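Local coordinates for protein lysozyme (Penaeus vannamei, PDB 6UKC) that probably hydrolyses the beta-1,4 linkages between N-acetylmuramic acid and N-acetylglucosamine in bacterial peptidoglycan, and those of chitodextrins, as a C-type lysozyme of shrimp innate immunity, at residues C93-T101 / G108-A116. Numbering follows the deposited sequence.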
loop_
_atom_site.group_PDB
_atom_site.type_symbol
_atom_site.label_atom_id
_atom_site.label_comp_id
_atom_site.label_asym_id
_atom_site.label_seq_id
_atom_site.Cartn_x
_atom_site.Cartn_y
_atom_site.Cartn_z
ATOM N N CYS A 93 -5.671 -4.479 4.275
ATOM C CA CYS A 93 -4.499 -5.372 4.457
ATOM C C CYS A 93 -3.215 -4.549 4.681
ATOM O O CYS A 93 -2.351 -4.954 5.544
ATOM C CB CYS A 93 -4.360 -6.340 3.293
ATOM S SG CYS A 93 -2.975 -7.486 3.490
ATOM N N ALA A 94 -3.063 -3.422 3.981
ATOM C CA ALA A 94 -1.903 -2.517 4.200
ATOM C C ALA A 94 -1.942 -2.019 5.657
ATOM O O ALA A 94 -0.901 -2.043 6.329
ATOM C CB ALA A 94 -1.874 -1.388 3.180
ATOM N N GLU A 95 -3.108 -1.651 6.183
ATOM C CA GLU A 95 -3.186 -1.164 7.590
ATOM C C GLU A 95 -2.787 -2.272 8.565
ATOM O O GLU A 95 -2.244 -1.934 9.636
ATOM C CB GLU A 95 -4.593 -0.681 7.907
ATOM C CG GLU A 95 -4.904 0.614 7.187
ATOM C CD GLU A 95 -6.301 1.152 7.417
ATOM O OE1 GLU A 95 -6.489 2.366 7.294
ATOM O OE2 GLU A 95 -7.189 0.342 7.700
ATOM N N THR A 96 -3.120 -3.531 8.260
ATOM C CA THR A 96 -2.673 -4.713 9.050
ATOM C C THR A 96 -1.150 -4.889 8.939
ATOM O O THR A 96 -0.504 -5.227 9.979
ATOM C CB THR A 96 -3.379 -5.988 8.580
ATOM O OG1 THR A 96 -4.754 -5.748 8.835
ATOM C CG2 THR A 96 -2.917 -7.246 9.291
ATOM N N ILE A 97 -0.597 -4.747 7.724
ATOM C CA ILE A 97 0.884 -4.832 7.522
ATOM C C ILE A 97 1.548 -3.733 8.368
ATOM O O ILE A 97 2.481 -4.057 9.132
ATOM C CB ILE A 97 1.252 -4.743 6.032
ATOM C CG1 ILE A 97 0.760 -5.984 5.277
ATOM C CG2 ILE A 97 2.751 -4.508 5.839
ATOM C CD1 ILE A 97 0.857 -5.865 3.793
ATOM N N ARG A 98 1.062 -2.495 8.270
ATOM C CA ARG A 98 1.519 -1.350 9.101
ATOM C C ARG A 98 1.335 -1.670 10.594
ATOM O O ARG A 98 2.270 -1.439 11.358
ATOM C CB ARG A 98 0.756 -0.063 8.765
ATOM C CG ARG A 98 1.449 1.189 9.293
ATOM C CD ARG A 98 0.609 2.456 9.185
ATOM N NE ARG A 98 -0.684 2.255 9.805
ATOM C CZ ARG A 98 -1.836 2.742 9.365
ATOM N NH1 ARG A 98 -1.873 3.491 8.273
ATOM N NH2 ARG A 98 -2.959 2.456 10.014
ATOM N N ARG A 99 0.178 -2.189 11.002
ATOM C CA ARG A 99 -0.100 -2.492 12.432
ATOM C C ARG A 99 0.924 -3.525 12.919
ATOM O O ARG A 99 1.589 -3.245 13.945
ATOM C CB ARG A 99 -1.548 -2.934 12.663
ATOM C CG ARG A 99 -1.905 -3.106 14.135
ATOM C CD ARG A 99 -3.347 -3.482 14.400
ATOM N NE ARG A 99 -3.974 -4.184 13.278
ATOM C CZ ARG A 99 -4.717 -3.619 12.309
ATOM N NH1 ARG A 99 -4.972 -2.321 12.297
ATOM N NH2 ARG A 99 -5.227 -4.367 11.350
ATOM N N ASP A 100 1.095 -4.646 12.213
ATOM C CA ASP A 100 1.991 -5.736 12.702
ATOM C C ASP A 100 3.457 -5.278 12.720
ATOM O O ASP A 100 4.171 -5.544 13.734
ATOM C CB ASP A 100 1.824 -7.001 11.856
ATOM C CG ASP A 100 0.483 -7.680 12.110
ATOM O OD1 ASP A 100 -0.367 -7.087 12.818
ATOM O OD2 ASP A 100 0.298 -8.806 11.602
ATOM N N THR A 101 3.896 -4.621 11.641
ATOM C CA THR A 101 5.278 -4.101 11.511
ATOM C C THR A 101 5.557 -3.190 12.707
ATOM O O THR A 101 6.605 -3.384 13.346
ATOM C CB THR A 101 5.511 -3.376 10.181
ATOM O OG1 THR A 101 5.336 -4.333 9.143
ATOM C CG2 THR A 101 6.892 -2.773 10.067
ATOM N N GLY A 108 5.807 4.068 15.304
ATOM C CA GLY A 108 6.012 4.923 14.115
ATOM C C GLY A 108 6.842 4.265 13.026
ATOM O O GLY A 108 7.200 4.965 12.078
ATOM N N LYS A 109 7.136 2.967 13.127
ATOM C CA LYS A 109 7.970 2.241 12.124
ATOM C C LYS A 109 7.094 1.351 11.220
ATOM O O LYS A 109 7.652 0.566 10.448
ATOM C CB LYS A 109 9.077 1.480 12.855
ATOM C CG LYS A 109 9.904 2.345 13.808
ATOM C CD LYS A 109 11.409 2.273 13.592
ATOM C CE LYS A 109 11.869 0.912 13.108
ATOM N NZ LYS A 109 13.343 0.795 13.135
ATOM N N GLY A 110 5.765 1.525 11.248
ATOM C CA GLY A 110 4.794 0.655 10.553
ATOM C C GLY A 110 5.048 0.589 9.054
ATOM O O GLY A 110 4.928 -0.508 8.456
ATOM N N TYR A 111 5.401 1.708 8.428
ATOM C CA TYR A 111 5.507 1.757 6.946
ATOM C C TYR A 111 6.839 1.176 6.460
ATOM O O TYR A 111 6.970 1.009 5.240
ATOM C CB TYR A 111 5.314 3.178 6.438
ATOM C CG TYR A 111 3.965 3.772 6.736
ATOM C CD1 TYR A 111 2.833 3.373 6.044
ATOM C CD2 TYR A 111 3.828 4.798 7.653
ATOM C CE1 TYR A 111 1.591 3.944 6.283
ATOM C CE2 TYR A 111 2.592 5.376 7.905
ATOM C CZ TYR A 111 1.468 4.952 7.217
ATOM O OH TYR A 111 0.255 5.553 7.456
ATOM N N SER A 112 7.772 0.861 7.364
ATOM C CA SER A 112 9.128 0.359 7.019
ATOM C C SER A 112 9.046 -1.046 6.402
ATOM O O SER A 112 10.069 -1.503 5.890
ATOM C CB SER A 112 10.072 0.428 8.193
ATOM O OG SER A 112 9.772 -0.549 9.172
ATOM N N ALA A 113 7.857 -1.668 6.361
ATOM C CA ALA A 113 7.576 -2.955 5.673
ATOM C C ALA A 113 7.654 -2.783 4.149
ATOM O O ALA A 113 7.795 -3.810 3.449
ATOM C CB ALA A 113 6.227 -3.487 6.078
ATOM N N TRP A 114 7.594 -1.543 3.653
ATOM C CA TRP A 114 7.632 -1.222 2.197
ATOM C C TRP A 114 9.015 -0.711 1.781
ATOM O O TRP A 114 9.480 0.293 2.361
ATOM C CB TRP A 114 6.553 -0.197 1.853
ATOM C CG TRP A 114 5.191 -0.800 1.729
ATOM C CD1 TRP A 114 4.636 -1.321 0.596
ATOM C CD2 TRP A 114 4.212 -0.945 2.769
ATOM N NE1 TRP A 114 3.382 -1.787 0.866
ATOM C CE2 TRP A 114 3.086 -1.552 2.182
ATOM C CE3 TRP A 114 4.157 -0.594 4.120
ATOM C CZ2 TRP A 114 1.936 -1.840 2.911
ATOM C CZ3 TRP A 114 3.020 -0.877 4.836
ATOM C CH2 TRP A 114 1.924 -1.488 4.235
ATOM N N VAL A 115 9.598 -1.351 0.759
ATOM C CA VAL A 115 10.893 -0.954 0.141
ATOM C C VAL A 115 10.749 0.486 -0.370
ATOM O O VAL A 115 11.637 1.291 -0.074
ATOM C CB VAL A 115 11.332 -1.955 -0.945
ATOM C CG1 VAL A 115 12.675 -1.596 -1.555
ATOM C CG2 VAL A 115 11.397 -3.373 -0.399
ATOM N N ALA A 116 9.639 0.838 -1.030
ATOM C CA ALA A 116 9.431 2.207 -1.572
ATOM C C ALA A 116 9.408 3.227 -0.428
ATOM O O ALA A 116 9.887 4.371 -0.635
ATOM C CB ALA A 116 8.168 2.296 -2.404
#
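Trp114 pushes the far end of its indole, atoms CZ2, CH2 and CZ3, against the helix holding Ala94 and Ile97. Ile97 CG2 meets the six-membered ring obliquely, 3.5 Å from Trp114 CH2; chi1 of -67°, measured to CG1, leaves CG2 anti to the backbone N, and this methyl also reaches Ala113 CB at 3.6 Å. Ala94 CB rests 3.8 Å from Trp114 CZ2, and Ala94 O lies at the ring edge. The indole NE1, on the five-membered ring, is hydrogen-bonded to Phe58 O, and Trp30 of helix 24-38 meets both Trp114 and Tyr111 edge-to-face. In this C-type lysozyme fold of family GH22, the contact packs helix 88-105 against the segment that leads into helix 115-121, with Trp114 as its N-cap. Gly110, without a side chain, lets the backbones close to 4.1 Å between Arg98 CA and Gly110 CA, and Arg98 CA makes a nearly straight C-H...O contact with Gly110 O. Thr101 sets CG2 against Gly110 O and Lys109 O, both 3.4 Å from it, while its OG1 turns back to Ile97 O, approaching from above the carbonyl plane, opposite to Thr101 N. Farther out, Arg98 CD sits over a face of the Tyr111 ring, 3.6 Å from the centroid. Bent at chi3 (53°), the chain then sets its guanidinium 80° to that ring, and Arg98 NH1 gives Tyr111 OH a weak hydrogen bond of 3.1 Å.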